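Local coordinates for 4-hydroxy-3-methylbut-2-enyl diphosphate reductase (PDB 3DNF), which catalyses the last step of the non-mevalonate isoprenoid pathway, using an iron-sulfur cluster to reduce (E)-4-hydroxy-3-methylbut-2-enyl diphosphate to a mixture of isopentenyl and dimethylallyl diphosphate, at the Fe3-s4 cluster site and the interface of chains A and B. Sequence-based numbering; all coordinates share one arbitrary frame. Chains: chain A/B, 4-hydroxy-3-methylbut-2-enyl diphosphate reductase.

Contact 1: the Fe3-s4 cluster site. Residues chain A 13-16, 73, 96, 98, 165, 193, 195. With F3S (Fe3-s4 cluster), chain C.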
ATOM      1  N   CYS A  13     -23.955  -1.702 -14.923  1.00 27.50           N
ATOM      2  CA  CYS A  13     -22.869  -0.741 -14.796  1.00 29.05           C
ATOM      3  C   CYS A  13     -22.669  -0.004 -16.099  1.00 28.21           C
ATOM      4  O   CYS A  13     -23.148  -0.416 -17.154  1.00 26.57           O
ATOM      5  CB  CYS A  13     -21.572  -1.466 -14.490  1.00 27.48           C
ATOM      6  SG  CYS A  13     -21.108  -2.532 -15.780  1.00 29.29           S
ATOM      7  N   PHE A  14     -21.915   1.086 -16.001  1.00 31.02           N
ATOM      8  CA  PHE A  14     -21.548   1.916 -17.144  1.00 32.65           C
ATOM      9  C   PHE A  14     -21.109   1.131 -18.368  1.00 31.15           C
ATOM     10  O   PHE A  14     -21.683   1.315 -19.448  1.00 31.20           O
ATOM     11  CB  PHE A  14     -20.428   2.893 -16.762  1.00 33.29           C
ATOM     12  CG  PHE A  14     -19.835   3.602 -17.944  1.00 35.26           C
ATOM     13  CD1 PHE A  14     -20.589   4.544 -18.637  1.00 36.65           C
ATOM     14  CD2 PHE A  14     -18.537   3.336 -18.348  1.00 35.41           C
ATOM     15  CE1 PHE A  14     -20.048   5.191 -19.763  1.00 36.83           C
ATOM     16  CE2 PHE A  14     -17.971   3.968 -19.473  1.00 36.61           C
ATOM     17  CZ  PHE A  14     -18.764   4.916 -20.184  1.00 32.68           C
ATOM     18  N   GLY A  15     -20.067   0.298 -18.207  1.00 30.53           N
ATOM     19  CA  GLY A  15     -19.536  -0.459 -19.300  1.00 31.19           C
ATOM     20  C   GLY A  15     -20.506  -1.371 -20.015  1.00 30.64           C
ATOM     21  O   GLY A  15     -20.442  -1.509 -21.231  1.00 30.73           O
ATOM     22  N   VAL A  16     -21.423  -1.993 -19.269  1.00 30.61           N
ATOM     23  CA  VAL A  16     -22.354  -2.950 -19.848  1.00 30.96           C
ATOM     24  C   VAL A  16     -23.469  -2.176 -20.554  1.00 29.95           C
ATOM     25  O   VAL A  16     -23.829  -2.505 -21.695  1.00 29.08           O
ATOM     26  CB  VAL A  16     -22.935  -3.901 -18.755  1.00 31.84           C
ATOM     27  CG1 VAL A  16     -24.221  -4.647 -19.252  1.00 32.55           C
ATOM     28  CG2 VAL A  16     -21.892  -4.871 -18.277  1.00 33.20           C
ATOM     29  N   SER A  73     -17.309  -6.239 -23.038  1.00 31.50           N
ATOM     30  CA  SER A  73     -16.794  -5.194 -22.148  1.00 30.71           C
ATOM     31  C   SER A  73     -15.464  -5.599 -21.538  1.00 30.84           C
ATOM     32  O   SER A  73     -14.641  -4.738 -21.212  1.00 30.94           O
ATOM     33  CB  SER A  73     -17.766  -4.853 -21.053  1.00 32.06           C
ATOM     34  OG  SER A  73     -18.062  -6.011 -20.318  1.00 33.26           O
ATOM     35  N   CYS A  96     -14.973  -2.075 -22.087  1.00 30.39           N
ATOM     36  CA  CYS A  96     -15.199  -0.981 -21.143  1.00 30.41           C
ATOM     37  C   CYS A  96     -14.084   0.011 -21.052  1.00 29.90           C
ATOM     38  O   CYS A  96     -12.944  -0.403 -21.001  1.00 29.20           O
ATOM     39  CB  CYS A  96     -15.540  -1.509 -19.746  1.00 31.82           C
ATOM     40  SG  CYS A  96     -15.914  -0.207 -18.619  1.00 32.28           S
ATOM     41  N   TYR A  98     -13.053   1.589 -18.555  1.00 29.15           N
ATOM     42  CA  TYR A  98     -12.218   1.217 -17.398  1.00 30.19           C
ATOM     43  C   TYR A  98     -11.253   0.083 -17.672  1.00 30.28           C
ATOM     44  O   TYR A  98     -10.125   0.023 -17.143  1.00 29.41           O
ATOM     45  CB  TYR A  98     -13.122   0.852 -16.214  1.00 29.92           C
ATOM     46  CG  TYR A  98     -13.711   2.058 -15.547  1.00 32.49           C
ATOM     47  CD1 TYR A  98     -13.037   2.712 -14.531  1.00 32.77           C
ATOM     48  CD2 TYR A  98     -14.946   2.548 -15.946  1.00 29.54           C
ATOM     49  CE1 TYR A  98     -13.578   3.807 -13.907  1.00 35.09           C
ATOM     50  CE2 TYR A  98     -15.509   3.660 -15.328  1.00 32.68           C
ATOM     51  CZ  TYR A  98     -14.803   4.295 -14.318  1.00 32.23           C
ATOM     52  OH  TYR A  98     -15.293   5.401 -13.693  1.00 37.05           O
ATOM     53  N   THR A 165     -10.500  -4.701 -13.038  1.00 31.55           N
ATOM     54  CA  THR A 165     -11.479  -3.630 -12.748  1.00 31.17           C
ATOM     55  C   THR A 165     -12.429  -3.996 -11.597  1.00 30.35           C
ATOM     56  O   THR A 165     -12.893  -3.122 -10.883  1.00 31.13           O
ATOM     57  CB  THR A 165     -12.305  -3.254 -13.989  1.00 30.90           C
ATOM     58  OG1 THR A 165     -13.023  -4.406 -14.472  1.00 33.03           O
ATOM     59  CG2 THR A 165     -11.409  -2.707 -15.137  1.00 29.35           C
ATOM     60  N   CYS A 193     -12.651  -0.254 -10.879  1.00 32.81           N
ATOM     61  CA  CYS A 193     -13.735   0.596 -11.345  0.75 33.29           C
ATOM     62  C   CYS A 193     -14.726   0.966 -10.219  1.00 33.98           C
ATOM     63  O   CYS A 193     -14.807   0.311  -9.178  1.00 33.09           O
ATOM     64  CB  CYS A 193     -14.421  -0.064 -12.537  0.75 33.81           C
ATOM     65  SG  CYS A 193     -15.823  -1.038 -12.038  0.75 35.85           S
ATOM     66  N   ALA A 195     -18.079   1.116 -10.214  1.00 36.10           N
ATOM     67  CA  ALA A 195     -19.453   0.683 -10.482  1.00 34.27           C
ATOM     68  C   ALA A 195     -20.278   0.355  -9.229  1.00 33.74           C
ATOM     69  O   ALA A 195     -21.397   0.882  -9.056  1.00 32.31           O
ATOM     70  CB  ALA A 195     -19.456  -0.505 -11.421  1.00 34.57           C
TER
HETATM   71 FE1  F3S C2302     -16.776  -1.571 -14.181  1.00 29.14          FE
HETATM   72 FE3  F3S C2302     -16.779  -1.402 -16.845  1.00 21.74          FE
HETATM   73 FE4  F3S C2302     -18.605  -2.354 -15.590  1.00 28.08          FE
HETATM   74  S1  F3S C2302     -15.100  -2.125 -15.611  1.00 25.98           S
HETATM   75  S2  F3S C2302     -18.309  -3.170 -13.632  1.00 35.76           S
HETATM   76  S3  F3S C2302     -18.150  -0.259 -15.452  1.00 25.34           S
HETATM   77  S4  F3S C2302     -18.125  -3.051 -17.561  1.00 25.95           S
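Three cysteines, each from a different loop, hold an Fe3S4 cluster at the heart of the reductase, one thiolate to each iron. At the FE4 corner, A:Cys13 SG lies 2.5 Å from F3S FE4, whose coordination is irregular. Its chi1 of 63° sets SG in the crowded position between the backbone N and the carbonyl carbon, just ahead of helix 14-26. The first turn of that helix wraps back over the sulfur: A:Val16 N donates a 3.5 Å hydrogen bond to A:Cys13 SG, which may draw off some thiolate charge. The lack of a side chain at A:Gly15 may let the helix start lie close, its CA 3.4 Å from the sulfide F3S S4, while A:Ser73 CB flanks the same sulfide. Next along the cluster, F3S FE3 is near tetrahedral and takes A:Cys96 SG at 2.3 Å. Here SG stands anti to the backbone N (chi1 -176°), so the thiolate reaches in extended, and it sits at the edge of the A:Tyr98 ring, in the ring plane. The ring itself turns away from the cluster, leaving A:Tyr98 CB to touch S1. From another side A:Thr165 meets the same sulfide with its hydroxyl, OG1 lying 3.3 Å from F3S S1, and with CB alongside. At the third corner F3S FE1, also near tetrahedral, is bound by A:Cys193 SG at 2.4 Å, with a chi1 of 93°. A:Ala195, first residue of helix 195-206, lays its methyl CB 3.6 Å from F3S S2. The protein buries 263 of the cluster's 298 Å², which should shield it from water. The active enzyme likely carries a [4Fe-4S] cluster that loses one iron in oxygen; this three-iron form retains the cysteine-bound part of the redox centre that delivers electrons to the substrate.

Contact 2: the interface of chains A and B. Residues chain A 177, 180-181, 183-186; chain B 172, 176, 187-190.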
ATOM      1  N   GLY A 177       0.394  -3.475   0.006  1.00 30.73           N
ATOM      2  CA  GLY A 177       1.163  -3.182   1.212  1.00 31.28           C
ATOM      3  C   GLY A 177       2.249  -4.234   1.364  1.00 30.89           C
ATOM      4  O   GLY A 177       3.345  -3.905   1.770  1.00 31.40           O
ATOM      5  N   ALA A 180       5.160  -3.681  -1.180  1.00 29.39           N
ATOM      6  CA  ALA A 180       5.884  -2.502  -0.681  1.00 29.92           C
ATOM      7  C   ALA A 180       6.910  -2.801   0.417  1.00 31.32           C
ATOM      8  O   ALA A 180       7.954  -2.136   0.500  1.00 31.80           O
ATOM      9  CB  ALA A 180       4.902  -1.421  -0.231  1.00 30.50           C
ATOM     10  N   LEU A 181       6.633  -3.782   1.269  1.00 30.23           N
ATOM     11  CA  LEU A 181       7.596  -4.142   2.325  1.00 30.41           C
ATOM     12  C   LEU A 181       8.852  -4.840   1.801  1.00 30.40           C
ATOM     13  O   LEU A 181       9.908  -4.780   2.453  1.00 31.41           O
ATOM     14  CB  LEU A 181       6.919  -5.015   3.388  1.00 29.77           C
ATOM     15  CG  LEU A 181       5.784  -4.343   4.144  1.00 28.87           C
ATOM     16  CD1 LEU A 181       5.259  -5.291   5.212  1.00 29.20           C
ATOM     17  CD2 LEU A 181       6.282  -3.032   4.803  1.00 31.03           C
ATOM     18  N   VAL A 183      10.087  -4.843  -1.740  1.00 31.79           N
ATOM     19  CA  VAL A 183      10.843  -4.324  -2.888  1.00 33.06           C
ATOM     20  C   VAL A 183      11.155  -2.820  -2.698  1.00 33.91           C
ATOM     21  O   VAL A 183      10.490  -2.164  -1.921  1.00 36.09           O
ATOM     22  CB  VAL A 183      10.122  -4.592  -4.239  1.00 33.95           C
ATOM     23  CG1 VAL A 183       9.614  -6.056  -4.338  1.00 34.08           C
ATOM     24  CG2 VAL A 183       9.006  -3.673  -4.402  1.00 31.98           C
ATOM     25  N   LYS A 184      12.114  -2.292  -3.456  1.00 33.60           N
ATOM     26  CA  LYS A 184      12.648  -0.935  -3.255  1.00 34.79           C
ATOM     27  C   LYS A 184      11.596   0.116  -3.594  1.00 32.80           C
ATOM     28  O   LYS A 184      11.423   1.111  -2.893  1.00 32.99           O
ATOM     29  CB  LYS A 184      13.867  -0.746  -4.173  1.00 34.84           C
ATOM     30  CG  LYS A 184      14.633   0.571  -4.079  1.00 37.98           C
ATOM     31  CD  LYS A 184      15.931   0.478  -4.945  1.00 39.54           C
ATOM     32  CE  LYS A 184      16.826   1.712  -4.771  1.00 45.13           C
ATOM     33  NZ  LYS A 184      16.090   2.981  -5.085  1.00 47.91           N
ATOM     34  N   GLU A 185      10.898  -0.114  -4.698  1.00 31.18           N
ATOM     35  CA  GLU A 185      10.024   0.918  -5.231  1.00 30.39           C
ATOM     36  C   GLU A 185       8.815   0.280  -5.813  1.00 30.04           C
ATOM     37  O   GLU A 185       8.939  -0.672  -6.577  1.00 29.61           O
ATOM     38  CB  GLU A 185      10.762   1.657  -6.338  1.00 30.42           C
ATOM     39  CG  GLU A 185       9.954   2.728  -7.021  1.00 32.38           C
ATOM     40  CD  GLU A 185      10.709   3.379  -8.156  1.00 38.14           C
ATOM     41  OE1 GLU A 185      11.953   3.390  -8.118  1.00 38.79           O
ATOM     42  OE2 GLU A 185      10.064   3.893  -9.093  1.00 39.33           O
ATOM     43  N   VAL A 186       7.649   0.826  -5.471  1.00 29.76           N
ATOM     44  CA  VAL A 186       6.368   0.300  -5.958  1.00 29.60           C
ATOM     45  C   VAL A 186       5.594   1.468  -6.517  1.00 29.03           C
ATOM     46  O   VAL A 186       5.524   2.517  -5.908  1.00 29.72           O
ATOM     47  CB  VAL A 186       5.584  -0.403  -4.809  1.00 29.40           C
ATOM     48  CG1 VAL A 186       4.183  -0.777  -5.215  1.00 33.07           C
ATOM     49  CG2 VAL A 186       6.313  -1.644  -4.329  1.00 31.25           C
TER
ATOM     50  N   PHE B 172       3.384   0.933   8.266  1.00 27.34           N
ATOM     51  CA  PHE B 172       3.748   1.400   6.929  1.00 28.36           C
ATOM     52  C   PHE B 172       2.931   0.645   5.880  1.00 28.09           C
ATOM     53  O   PHE B 172       2.386   1.242   4.974  1.00 29.01           O
ATOM     54  CB  PHE B 172       5.204   1.130   6.710  1.00 27.96           C
ATOM     55  CG  PHE B 172       5.723   1.714   5.436  1.00 28.44           C
ATOM     56  CD1 PHE B 172       5.791   3.110   5.278  1.00 34.48           C
ATOM     57  CD2 PHE B 172       6.077   0.873   4.368  1.00 28.77           C
ATOM     58  CE1 PHE B 172       6.254   3.653   4.113  1.00 33.59           C
ATOM     59  CE2 PHE B 172       6.570   1.421   3.183  1.00 31.53           C
ATOM     60  CZ  PHE B 172       6.635   2.819   3.054  1.00 31.14           C
ATOM     61  N   VAL B 176       0.276   2.519   3.299  1.00 28.89           N
ATOM     62  CA  VAL B 176       0.453   2.353   1.854  1.00 29.61           C
ATOM     63  C   VAL B 176      -0.809   1.754   1.198  1.00 29.79           C
ATOM     64  O   VAL B 176      -1.309   2.266   0.206  1.00 30.24           O
ATOM     65  CB  VAL B 176       1.711   1.500   1.532  1.00 30.43           C
ATOM     66  CG1 VAL B 176       1.703   1.035   0.052  1.00 31.54           C
ATOM     67  CG2 VAL B 176       3.014   2.267   1.903  1.00 30.09           C
ATOM     68  N   LYS B 187       3.207   6.231  -5.421  1.00 28.47           N
ATOM     69  CA  LYS B 187       4.548   5.691  -5.552  1.00 27.68           C
ATOM     70  C   LYS B 187       5.173   5.545  -4.178  1.00 27.23           C
ATOM     71  O   LYS B 187       5.149   6.469  -3.382  1.00 28.24           O
ATOM     72  CB  LYS B 187       5.437   6.569  -6.445  1.00 27.14           C
ATOM     73  CG  LYS B 187       6.880   6.102  -6.527  1.00 27.31           C
ATOM     74  CD  LYS B 187       7.573   6.772  -7.693  1.00 28.44           C
ATOM     75  CE  LYS B 187       9.062   6.526  -7.716  1.00 36.65           C
ATOM     76  NZ  LYS B 187       9.623   7.017  -9.018  1.00 36.37           N
ATOM     77  N   VAL B 188       5.724   4.367  -3.893  1.00 27.73           N
ATOM     78  CA  VAL B 188       6.329   4.125  -2.610  1.00 29.25           C
ATOM     79  C   VAL B 188       7.797   3.876  -2.784  1.00 27.55           C
ATOM     80  O   VAL B 188       8.213   3.064  -3.615  1.00 27.51           O
ATOM     81  CB  VAL B 188       5.731   2.844  -1.950  1.00 28.39           C
ATOM     82  CG1 VAL B 188       6.340   2.556  -0.554  1.00 30.79           C
ATOM     83  CG2 VAL B 188       4.206   2.921  -1.925  1.00 29.07           C
ATOM     84  N   ILE B 189       8.595   4.636  -2.034  1.00 28.72           N
ATOM     85  CA  ILE B 189      10.000   4.292  -1.930  1.00 30.66           C
ATOM     86  C   ILE B 189      10.231   3.836  -0.486  1.00 30.55           C
ATOM     87  O   ILE B 189      10.185   4.642   0.468  1.00 31.36           O
ATOM     88  CB  ILE B 189      10.896   5.480  -2.304  1.00 31.82           C
ATOM     89  CG1 ILE B 189      10.587   5.925  -3.741  1.00 32.45           C
ATOM     90  CG2 ILE B 189      12.409   5.079  -2.057  1.00 31.80           C
ATOM     91  CD1 ILE B 189      11.268   7.253  -4.105  1.00 33.54           C
ATOM     92  N   ASN B 190      10.444   2.531  -0.336  1.00 31.99           N
ATOM     93  CA  ASN B 190      10.555   1.954   1.003  1.00 32.92           C
ATOM     94  C   ASN B 190      11.924   2.260   1.613  1.00 32.69           C
ATOM     95  O   ASN B 190      12.913   1.599   1.312  1.00 32.54           O
ATOM     96  CB  ASN B 190      10.307   0.447   1.008  1.00 32.51           C
ATOM     97  CG  ASN B 190      10.283  -0.140   2.430  1.00 34.88           C
ATOM     98  OD1 ASN B 190      10.822   0.450   3.385  1.00 36.46           O
ATOM     99  ND2 ASN B 190       9.692  -1.283   2.568  1.00 32.81           N
TER
HETATM  100  O   HOH W   1      10.241  -3.221   4.794  1.00 25.51           O
HETATM  101  O   HOH W   2      12.520   5.957  -9.230  1.00 31.23           O
HETATM  102  O   HOH W   3      13.752   1.627  -1.214  1.00 35.55           O
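B:Asn190, A:Ala180 and A:Lys184 bury the most surface in this part of a two-fold interface, where the 185-189 strands of both chains pair antiparallel. B:Asn190, just past its strand, extends its side chain with CG anti to the backbone N (chi1 -174°) towards the end of helix 169-182 of chain A. There its amide ND2 donates to A:Ala180 O at 2.8 Å, meeting the carbonyl in plane on a lone pair, with the acceptor close to the amide plane as well. Water 1 links the same ND2 to A:Leu181 O, so one amide nitrogen serves two carbonyls at the helix end and its rotation is restrained. A:Ala180 turns its small methyl to B:Val176, CB lying 4.0 Å from CG1. Beside it, A:Leu181 CD2 reaches the edge of the B:Phe172 ring in its plane, the two side chains sliding past each other in opposite directions; B:Val176 CG2, of the same chain as the ring, lies over one of its faces, toward the rim. A:Lys184 contributes through its backbone: B:Asn190 N donates to A:Lys184 O at 3.1 Å from above the carbonyl plane, and water 3 joins that oxygen to B:Asn190 O. Further along the strands, B:Val188 N gives A:Val186 O a nearly straight bond of 2.7 Å, almost along the C=O axis. The return bond, A:Val186 N to B:Val188 O at 3.0 Å, completes the reciprocal pair. Beside this pair of bonds the extended chains of A:Glu185 and B:Lys187 cross obliquely, and B:Lys187 NZ forms a salt bridge to A:Glu185 OE2 at 3.2 Å, though as a hydrogen bond the pair is weak; water 2 also links NZ to OE1. Strand pairing and helix-end capping by B:Asn190 thus join two subunits of the deposited assembly; whether the enzyme dimerises this way in solution cannot be told from the structure alone.

About 29 Å separates the C-alpha centres of contact 1 and contact 2, and no residue belongs to both. Sequence nevertheless brings them close: strand 185-189, paired across the chains in contact 2, runs towards the loop carrying A:Cys193, a cluster ligand in contact 1, while A:Thr165 lies shortly before helix 169-182. The predicted proton donor A:Glu126 is about 8 Å from the centre of contact 1 but 23 Å from that of contact 2. Each subunit therefore carries its own redox centre away from the seam between the chains of the deposited assembly, and the seam contributes no residue to the cluster site described.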